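Local structure of amide synthase (Vibrio cholerae, 1L5A) at residues A[314-317]-A[318-322]; A[89-92]-A[93-96]; A[166-169]-A[170-173]. The protein acts as an amide synthase of vibriobactin biosynthesis, a free-standing nonribosomal peptide synthetase condensation enzyme that probably joins an acyl group to an amine. All blocks are in the same frame, centred on the assembly; numbering follows the deposited sequence.

Contact 1 (A[314-317]-A[318-322])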
ATOM      1  N   GLU A 314      -0.405  21.262  11.084  1.00 27.94           N
ATOM      2  CA  GLU A 314       0.488  21.932  12.021  1.00 28.21           C
ATOM      3  C   GLU A 314       1.889  21.787  11.486  1.00 33.31           C
ATOM      4  O   GLU A 314       2.706  22.707  11.590  1.00 38.78           O
ATOM      5  CB  GLU A 314       0.420  21.303  13.422  1.00 26.23           C
ATOM      6  CG  GLU A 314      -0.915  21.470  14.153  1.00 26.41           C
ATOM      7  CD  GLU A 314      -1.981  20.485  13.695  1.00 33.83           C
ATOM      8  OE1 GLU A 314      -1.629  19.540  12.953  1.00 37.38           O
ATOM      9  OE2 GLU A 314      -3.163  20.641  14.094  1.00 33.50           O
ATOM     10  N   GLN A 315       2.157  20.614  10.910  1.00 39.54           N
ATOM     11  CA  GLN A 315       3.467  20.306  10.340  1.00 34.09           C
ATOM     12  C   GLN A 315       3.670  21.198   9.121  1.00 30.95           C
ATOM     13  O   GLN A 315       4.737  21.773   8.941  1.00 29.24           O
ATOM     14  CB  GLN A 315       3.551  18.827   9.930  1.00 28.15           C
ATOM     15  CG  GLN A 315       4.925  18.424   9.395  1.00 21.43           C
ATOM     16  CD  GLN A 315       5.982  18.638  10.442  1.00 36.88           C
ATOM     17  OE1 GLN A 315       5.900  18.083  11.541  1.00 40.75           O
ATOM     18  NE2 GLN A 315       6.978  19.456  10.125  1.00 34.30           N
ATOM     19  N   ILE A 316       2.638  21.301   8.287  1.00 25.11           N
ATOM     20  CA  ILE A 316       2.707  22.162   7.118  1.00 29.80           C
ATOM     21  C   ILE A 316       3.052  23.577   7.614  1.00 32.20           C
ATOM     22  O   ILE A 316       3.961  24.206   7.086  1.00 35.02           O
ATOM     23  CB  ILE A 316       1.364  22.207   6.339  1.00 28.34           C
ATOM     24  CG1 ILE A 316       1.038  20.830   5.760  1.00 24.26           C
ATOM     25  CG2 ILE A 316       1.455  23.218   5.217  1.00 30.38           C
ATOM     26  CD1 ILE A 316      -0.194  20.816   4.859  1.00 20.68           C
ATOM     27  N   GLU A 317       2.357  24.060   8.640  1.00 28.62           N
ATOM     28  CA  GLU A 317       2.649  25.397   9.156  1.00 39.81           C
ATOM     29  C   GLU A 317       4.155  25.534   9.382  1.00 44.40           C
ATOM     30  O   GLU A 317       4.766  26.520   8.941  1.00 45.01           O
ATOM     31  CB  GLU A 317       1.901  25.688  10.472  1.00 29.65           C
ATOM     32  CG  GLU A 317       0.369  25.722  10.368  1.00 31.18           C
ATOM     33  CD  GLU A 317      -0.318  25.946  11.722  1.00 38.09           C
ATOM     34  OE1 GLU A 317       0.223  25.494  12.761  1.00 36.44           O
ATOM     35  OE2 GLU A 317      -1.404  26.570  11.747  1.00 47.15           O
ATOM     36  N   GLN A 318       4.754  24.557  10.062  1.00 43.64           N
ATOM     37  CA  GLN A 318       6.196  24.601  10.321  1.00 47.73           C
ATOM     38  C   GLN A 318       6.987  24.605   9.013  1.00 45.56           C
ATOM     39  O   GLN A 318       7.946  25.359   8.857  1.00 44.88           O
ATOM     40  CB  GLN A 318       6.657  23.402  11.153  1.00 46.59           C
ATOM     41  CG  GLN A 318       6.355  23.463  12.639  1.00 60.23           C
ATOM     42  CD  GLN A 318       7.021  22.317  13.396  1.00 70.23           C
ATOM     43  OE1 GLN A 318       8.253  22.193  13.374  1.00 67.31           O
ATOM     44  NE2 GLN A 318       6.212  21.466  14.060  1.00 60.40           N
ATOM     45  N   ASP A 319       6.579  23.750   8.081  1.00 38.43           N
ATOM     46  CA  ASP A 319       7.261  23.643   6.803  1.00 39.45           C
ATOM     47  C   ASP A 319       7.236  24.971   6.058  1.00 43.45           C
ATOM     48  O   ASP A 319       8.189  25.325   5.369  1.00 46.29           O
ATOM     49  CB  ASP A 319       6.617  22.555   5.935  1.00 28.33           C
ATOM     50  CG  ASP A 319       6.895  21.142   6.442  1.00 37.41           C
ATOM     51  OD1 ASP A 319       7.641  20.959   7.437  1.00 35.22           O
ATOM     52  OD2 ASP A 319       6.358  20.198   5.834  1.00 47.17           O
ATOM     53  N   GLN A 320       6.146  25.711   6.206  1.00 44.67           N
ATOM     54  CA  GLN A 320       5.999  26.988   5.527  1.00 37.93           C
ATOM     55  C   GLN A 320       6.615  28.146   6.286  1.00 35.44           C
ATOM     56  O   GLN A 320       6.372  29.290   5.943  1.00 42.85           O
ATOM     57  CB  GLN A 320       4.528  27.293   5.286  1.00 34.89           C
ATOM     58  CG  GLN A 320       3.844  26.311   4.403  1.00 41.90           C
ATOM     59  CD  GLN A 320       4.215  26.499   2.961  1.00 41.33           C
ATOM     60  OE1 GLN A 320       3.861  27.509   2.347  1.00 43.54           O
ATOM     61  NE2 GLN A 320       4.931  25.530   2.405  1.00 38.73           N
ATOM     62  N   GLY A 321       7.387  27.869   7.326  1.00 31.66           N
ATOM     63  CA  GLY A 321       8.013  28.967   8.038  1.00 36.44           C
ATOM     64  C   GLY A 321       7.290  29.704   9.158  1.00 43.19           C
ATOM     65  O   GLY A 321       7.920  30.521   9.826  1.00 43.06           O
ATOM     66  N   LEU A 322       6.000  29.461   9.384  1.00 44.45           N
ATOM     67  CA  LEU A 322       5.338  30.157  10.486  1.00 45.30           C
ATOM     68  C   LEU A 322       6.130  29.816  11.739  1.00 46.57           C
ATOM     69  O   LEU A 322       6.761  28.758  11.799  1.00 49.39           O
ATOM     70  CB  LEU A 322       3.901  29.676  10.696  1.00 39.16           C
ATOM     71  CG  LEU A 322       3.005  29.384   9.498  1.00 45.79           C
ATOM     72  CD1 LEU A 322       1.562  29.375   9.991  1.00 31.30           C
ATOM     73  CD2 LEU A 322       3.211  30.405   8.393  1.00 35.87           C
TER
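Gln315 and Asp319, one turn apart near the end of helix 313-319, are tied by a side-chain hydrogen bond. From CB the Gln315 chain starts anti to its own backbone N (chi1 -177°) and then bends at CG (chi2 61°), which turns the amide along the helix toward Asp319. CG and CD only skirt Asp319 OD1; NE2 makes the bond, at 3.2 Å from Asp319 OD1. The N-H points almost straight at OD1, which lies in the plane of the Gln315 amide, but OD1 is approached from above its own carboxylate plane, the two flat groups being turned 47° apart. The other carboxylate oxygen, OD2, is bonded to the hydroxyl of Tyr311, so the two bonds together fix the rotation of the Asp319 head.

At the same turn the helix closes with a Schellman motif. Asp319 N still reaches Gln315 O at 2.8 Å, and Gln320 N reaches Ile316 O at 2.8 Å. Gly321, at positive phi, then reverses the chain: its N binds Gln318 O, and Leu322 N returns to Glu317 O at 3.2 Å. The turn brings Leu322 back across Glu317, with CD1 3.7 Å from Glu317 CB and also touching CG. Ile316 and Gln320 run side by side toward helix 175-189, where they meet Trp184 and Leu188. Glu317 OE2 accepts from Tyr328 N. A carboxylate this close to a helix C-terminus would probably be disfavoured by the helix dipole; the Gln315 amide on OD1 and the Tyr311 hydroxyl on OD2 help to balance it.

Contact 2 (A[89-92]-A[93-96]); sequences QIEQ and DLQR
Helix 82-94, the crossover helix of the beta-alpha-beta unit between strands 72-75 and 107-114, ends here with Glu91 and Gln95 joined on its outer side. Gln95 NE2 gives its hydrogen to Glu91 OE2 at 2.9 Å, with an N-H...O angle of 159°. The bond uses the anti lone pair of OE2, directed away from OE1, and leaves close to the amide plane of Gln95; carboxylate and amide are turned 65° against each other. Glu91 bends at chi2 (61°), which turns its carboxylate forward along the helix, toward Gln95, whereas Gln95 is extended beyond CG and brings its amide alongside. NE2 also comes near Glu91 CG. At the backbone Gln95 N binds Glu91 O at 2.8 Å, so the same two residues are linked through both main chain and side chain.

In the fold the helix packs on the mixed five-stranded sheet, and its inner face includes Ile90, Asp93 and Leu94. Leu94 crosses Glu91 at about a right angle, its CD1 3.9 Å from Glu91 OE1, and rests on Ala24, Tyr121 and Leu354 of three different strands. The buried Asp93 carboxylate is satisfied from strand 117-125, by a salt bridge to Arg123 and a hydrogen bond with Tyr121 OH. Main-chain bonds from Asp93 N to Gln89 O and from Leu94 N to Ile90 O, each 3.1 Å, carry the helix to its last turn. On the preceding turn, the Gln89 amide bonds with Gln74 of strand 72-75.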
ATOM      1  N   GLN A  89     -27.571  20.025  36.076  1.00 38.93           N
ATOM      2  CA  GLN A  89     -26.329  19.291  36.244  1.00 37.48           C
ATOM      3  C   GLN A  89     -25.572  19.214  34.936  1.00 40.38           C
ATOM      4  O   GLN A  89     -24.345  19.147  34.927  1.00 38.54           O
ATOM      5  CB  GLN A  89     -26.605  17.891  36.794  1.00 40.72           C
ATOM      6  CG  GLN A  89     -27.254  17.892  38.180  1.00 29.41           C
ATOM      7  CD  GLN A  89     -27.395  16.510  38.736  1.00 34.77           C
ATOM      8  OE1 GLN A  89     -26.443  15.950  39.272  1.00 42.39           O
ATOM      9  NE2 GLN A  89     -28.582  15.931  38.595  1.00 37.06           N
ATOM     10  N   ILE A  90     -26.294  19.227  33.824  1.00 37.53           N
ATOM     11  CA  ILE A  90     -25.609  19.187  32.548  1.00 39.85           C
ATOM     12  C   ILE A  90     -24.885  20.522  32.354  1.00 40.46           C
ATOM     13  O   ILE A  90     -23.719  20.558  31.937  1.00 37.42           O
ATOM     14  CB  ILE A  90     -26.590  18.920  31.390  1.00 36.47           C
ATOM     15  CG1 ILE A  90     -27.048  17.458  31.451  1.00 37.32           C
ATOM     16  CG2 ILE A  90     -25.922  19.225  30.056  1.00 36.15           C
ATOM     17  CD1 ILE A  90     -27.997  17.029  30.355  1.00 27.36           C
ATOM     18  N   GLU A  91     -25.565  21.616  32.682  1.00 36.96           N
ATOM     19  CA  GLU A  91     -24.964  22.936  32.534  1.00 43.68           C
ATOM     20  C   GLU A  91     -23.830  23.048  33.525  1.00 46.66           C
ATOM     21  O   GLU A  91     -22.816  23.676  33.255  1.00 52.18           O
ATOM     22  CB  GLU A  91     -25.992  24.034  32.803  1.00 46.48           C
ATOM     23  CG  GLU A  91     -25.473  25.459  32.670  1.00 52.59           C
ATOM     24  CD  GLU A  91     -24.947  25.796  31.274  1.00 59.53           C
ATOM     25  OE1 GLU A  91     -25.464  25.259  30.266  1.00 55.96           O
ATOM     26  OE2 GLU A  91     -24.020  26.630  31.185  1.00 64.33           O
ATOM     27  N   GLN A  92     -23.989  22.425  34.681  1.00 46.82           N
ATOM     28  CA  GLN A  92     -22.938  22.492  35.673  1.00 48.46           C
ATOM     29  C   GLN A  92     -21.646  21.949  35.065  1.00 44.83           C
ATOM     30  O   GLN A  92     -20.591  22.562  35.184  1.00 43.46           O
ATOM     31  CB  GLN A  92     -23.328  21.685  36.912  1.00 55.97           C
ATOM     32  CG  GLN A  92     -22.258  21.645  37.986  1.00 65.80           C
ATOM     33  CD  GLN A  92     -21.861  23.029  38.456  1.00 72.53           C
ATOM     34  OE1 GLN A  92     -22.692  23.784  38.965  1.00 70.92           O
ATOM     35  NE2 GLN A  92     -20.583  23.372  38.285  1.00 68.54           N
ATOM     36  N   ASP A  93     -21.726  20.806  34.394  1.00 43.64           N
ATOM     37  CA  ASP A  93     -20.522  20.237  33.805  1.00 41.86           C
ATOM     38  C   ASP A  93     -19.982  21.122  32.681  1.00 43.61           C
ATOM     39  O   ASP A  93     -18.768  21.284  32.539  1.00 37.64           O
ATOM     40  CB  ASP A  93     -20.785  18.819  33.309  1.00 39.33           C
ATOM     41  CG  ASP A  93     -19.578  18.212  32.627  1.00 41.61           C
ATOM     42  OD1 ASP A  93     -19.535  18.245  31.378  1.00 42.54           O
ATOM     43  OD2 ASP A  93     -18.674  17.713  33.332  1.00 33.24           O
ATOM     44  N   LEU A  94     -20.875  21.691  31.880  1.00 37.34           N
ATOM     45  CA  LEU A  94     -20.445  22.588  30.819  1.00 39.25           C
ATOM     46  C   LEU A  94     -19.711  23.787  31.423  1.00 43.89           C
ATOM     47  O   LEU A  94     -18.750  24.287  30.857  1.00 51.88           O
ATOM     48  CB  LEU A  94     -21.643  23.084  30.018  1.00 30.53           C
ATOM     49  CG  LEU A  94     -22.186  22.034  29.055  1.00 30.83           C
ATOM     50  CD1 LEU A  94     -23.415  22.571  28.341  1.00 28.47           C
ATOM     51  CD2 LEU A  94     -21.099  21.657  28.056  1.00 20.80           C
ATOM     52  N   GLN A  95     -20.160  24.245  32.582  1.00 50.32           N
ATOM     53  CA  GLN A  95     -19.527  25.377  33.230  1.00 51.78           C
ATOM     54  C   GLN A  95     -18.400  24.955  34.156  1.00 58.32           C
ATOM     55  O   GLN A  95     -17.888  25.785  34.904  1.00 66.68           O
ATOM     56  CB  GLN A  95     -20.551  26.171  34.044  1.00 50.71           C
ATOM     57  CG  GLN A  95     -21.444  27.105  33.236  1.00 53.28           C
ATOM     58  CD  GLN A  95     -22.399  27.910  34.120  1.00 49.64           C
ATOM     59  OE1 GLN A  95     -22.045  28.292  35.241  1.00 48.96           O
ATOM     60  NE2 GLN A  95     -23.608  28.181  33.610  1.00 41.06           N
ATOM     61  N   ARG A  96     -18.000  23.687  34.133  1.00 60.42           N
ATOM     62  CA  ARG A  96     -16.930  23.289  35.043  1.00 63.79           C
ATOM     63  C   ARG A  96     -15.620  23.977  34.664  1.00 68.49           C
ATOM     64  O   ARG A  96     -15.461  24.460  33.535  1.00 62.09           O
ATOM     65  CB  ARG A  96     -16.753  21.767  35.072  1.00 62.12           C
ATOM     66  CG  ARG A  96     -15.687  21.219  34.141  1.00 63.75           C
ATOM     67  CD  ARG A  96     -16.104  21.325  32.692  1.00 63.85           C
ATOM     68  NE  ARG A  96     -15.103  20.760  31.798  1.00 60.27           N
ATOM     69  CZ  ARG A  96     -15.292  20.570  30.500  1.00 57.96           C
ATOM     70  NH1 ARG A  96     -16.451  20.894  29.949  1.00 53.56           N
ATOM     71  NH2 ARG A  96     -14.311  20.077  29.752  1.00 64.36           N
TER

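Contact 3 (A[166-169]-A[170-173])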
ATOM      1  N   GLU A 166       0.903   3.091  16.988  1.00 29.43           N
ATOM      2  CA  GLU A 166       1.865   2.333  16.201  1.00 34.01           C
ATOM      3  C   GLU A 166       1.723   2.652  14.718  1.00 34.11           C
ATOM      4  O   GLU A 166       2.709   2.935  14.026  1.00 31.74           O
ATOM      5  CB  GLU A 166       1.664   0.844  16.418  1.00 35.07           C
ATOM      6  CG  GLU A 166       2.267   0.326  17.697  1.00 42.96           C
ATOM      7  CD  GLU A 166       1.689  -1.019  18.079  1.00 56.05           C
ATOM      8  OE1 GLU A 166       1.017  -1.659  17.217  1.00 51.55           O
ATOM      9  OE2 GLU A 166       1.909  -1.426  19.240  1.00 60.94           O
ATOM     10  N   GLU A 167       0.491   2.615  14.230  1.00 25.15           N
ATOM     11  CA  GLU A 167       0.260   2.913  12.832  1.00 27.78           C
ATOM     12  C   GLU A 167       0.784   4.331  12.524  1.00 30.15           C
ATOM     13  O   GLU A 167       1.535   4.521  11.562  1.00 30.61           O
ATOM     14  CB  GLU A 167      -1.240   2.779  12.510  1.00 20.66           C
ATOM     15  CG  GLU A 167      -1.567   2.824  11.032  1.00 11.45           C
ATOM     16  CD  GLU A 167      -3.046   2.919  10.782  1.00 23.17           C
ATOM     17  OE1 GLU A 167      -3.713   1.874  10.657  1.00 30.29           O
ATOM     18  OE2 GLU A 167      -3.557   4.055  10.734  1.00 25.77           O
ATOM     19  N   GLU A 168       0.429   5.304  13.364  1.00 28.41           N
ATOM     20  CA  GLU A 168       0.851   6.681  13.149  1.00 28.17           C
ATOM     21  C   GLU A 168       2.365   6.795  13.205  1.00 33.26           C
ATOM     22  O   GLU A 168       2.979   7.544  12.427  1.00 32.09           O
ATOM     23  CB  GLU A 168       0.202   7.618  14.180  1.00 22.98           C
ATOM     24  CG  GLU A 168       0.454   9.137  13.946  1.00 21.15           C
ATOM     25  CD  GLU A 168      -0.231   9.713  12.688  1.00 26.82           C
ATOM     26  OE1 GLU A 168      -0.956   8.979  11.988  1.00 34.08           O
ATOM     27  OE2 GLU A 168      -0.049  10.915  12.396  1.00 30.52           O
ATOM     28  N   ALA A 169       2.974   6.045  14.113  1.00 30.11           N
ATOM     29  CA  ALA A 169       4.428   6.066  14.234  1.00 35.35           C
ATOM     30  C   ALA A 169       5.100   5.572  12.942  1.00 38.84           C
ATOM     31  O   ALA A 169       6.048   6.186  12.437  1.00 43.57           O
ATOM     32  CB  ALA A 169       4.862   5.196  15.399  1.00 27.12           C
ATOM     33  N   ALA A 170       4.599   4.461  12.419  1.00 30.44           N
ATOM     34  CA  ALA A 170       5.132   3.873  11.208  1.00 32.20           C
ATOM     35  C   ALA A 170       4.996   4.842  10.037  1.00 36.10           C
ATOM     36  O   ALA A 170       5.895   4.937   9.187  1.00 36.39           O
ATOM     37  CB  ALA A 170       4.397   2.547  10.895  1.00 18.10           C
ATOM     38  N   TYR A 171       3.865   5.542   9.984  1.00 36.42           N
ATOM     39  CA  TYR A 171       3.612   6.509   8.914  1.00 34.53           C
ATOM     40  C   TYR A 171       4.603   7.673   8.949  1.00 38.01           C
ATOM     41  O   TYR A 171       5.072   8.124   7.900  1.00 32.39           O
ATOM     42  CB  TYR A 171       2.207   7.091   9.020  1.00 27.06           C
ATOM     43  CG  TYR A 171       2.073   8.369   8.236  1.00 25.83           C
ATOM     44  CD1 TYR A 171       1.929   8.338   6.850  1.00 19.31           C
ATOM     45  CD2 TYR A 171       2.153   9.623   8.872  1.00 27.09           C
ATOM     46  CE1 TYR A 171       1.866   9.506   6.100  1.00 28.07           C
ATOM     47  CE2 TYR A 171       2.096  10.816   8.134  1.00 27.07           C
ATOM     48  CZ  TYR A 171       1.951  10.748   6.736  1.00 34.59           C
ATOM     49  OH  TYR A 171       1.889  11.892   5.965  1.00 28.64           O
ATOM     50  N   LEU A 172       4.901   8.159  10.156  1.00 29.87           N
ATOM     51  CA  LEU A 172       5.827   9.273  10.324  1.00 38.93           C
ATOM     52  C   LEU A 172       7.248   8.980   9.867  1.00 41.70           C
ATOM     53  O   LEU A 172       8.026   9.909   9.626  1.00 41.40           O
ATOM     54  CB  LEU A 172       5.869   9.718  11.787  1.00 32.28           C
ATOM     55  CG  LEU A 172       4.627  10.462  12.263  1.00 42.70           C
ATOM     56  CD1 LEU A 172       4.879  10.893  13.681  1.00 31.09           C
ATOM     57  CD2 LEU A 172       4.317  11.679  11.355  1.00 32.73           C
ATOM     58  N   THR A 173       7.588   7.696   9.776  1.00 40.84           N
ATOM     59  CA  THR A 173       8.919   7.284   9.343  1.00 39.46           C
ATOM     60  C   THR A 173       8.880   6.686   7.949  1.00 36.09           C
ATOM     61  O   THR A 173       9.908   6.314   7.415  1.00 43.48           O
ATOM     62  CB  THR A 173       9.535   6.226  10.276  1.00 41.33           C
ATOM     63  OG1 THR A 173       8.624   5.125  10.410  1.00 47.08           O
ATOM     64  CG2 THR A 173       9.855   6.828  11.651  1.00 32.34           C
TER
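Ala170 N donates to Glu166 O at 2.9 Å, the first of three backbone hydrogen bonds that carry most of this contact; Tyr171 N follows to Glu167 O at 3.0 Å and Leu172 N to Glu168 O at 3.0 Å. The series then fades: Thr173 N lies 3.4 Å from Ala169 O in a bond that is only weak. A side-chain bond supplements it, Thr173 OG1 reaching Ala170 O at 3.0 Å. With chi1 at 54°, the hydroxyl is placed between the backbone N and the carbonyl carbon, folded back toward Ala170 O. Thr173 N also binds Ala170 O, and both donors come from the same face of that carbonyl.

Carbon atoms also meet main-chain oxygens: Leu172 CG lies 3.4 Å from Glu168 O, while the same oxygen sits at the edge of the Tyr171 ring, near its plane.

The charged and polar ends find partners elsewhere in the chain. Glu167 and Glu168 both form salt bridges with Arg310, whose positive charge probably steadies the two neighbouring carboxylates; Glu167 also binds Ser266 and Val267 N. Tyr171 OH bonds to Asp180 of helix 175-189. Thr173 O accepts from Trp264 of the second subunit, so Thr173 lies at a subunit contact. Successive i to i+4 bonds giving way to an i to i+3 bond are typical of the last turns of an alpha-helix.

Along the chain contact 2 comes first, then contact 3, then contact 1, all within the condensation domain and each toward the C-terminal end of a different helix: 82-94, 161-172 and 313-319. Contact 2 belongs to the five-stranded sheet with strands 72-75 and 107-114, its centre about 37 Å from that of contact 1 and about 38 Å from that of contact 3. Contacts 1 and 3, with centres about 20 Å and nearest atoms about 7 Å apart, gather around helix 175-189, where Tyr177 meets both Gln315 and Leu172; both also reach Tyr311. Contact 1 approaches Gln231 and contact 3 Trp264 of the second subunit, so both probably border the same interface.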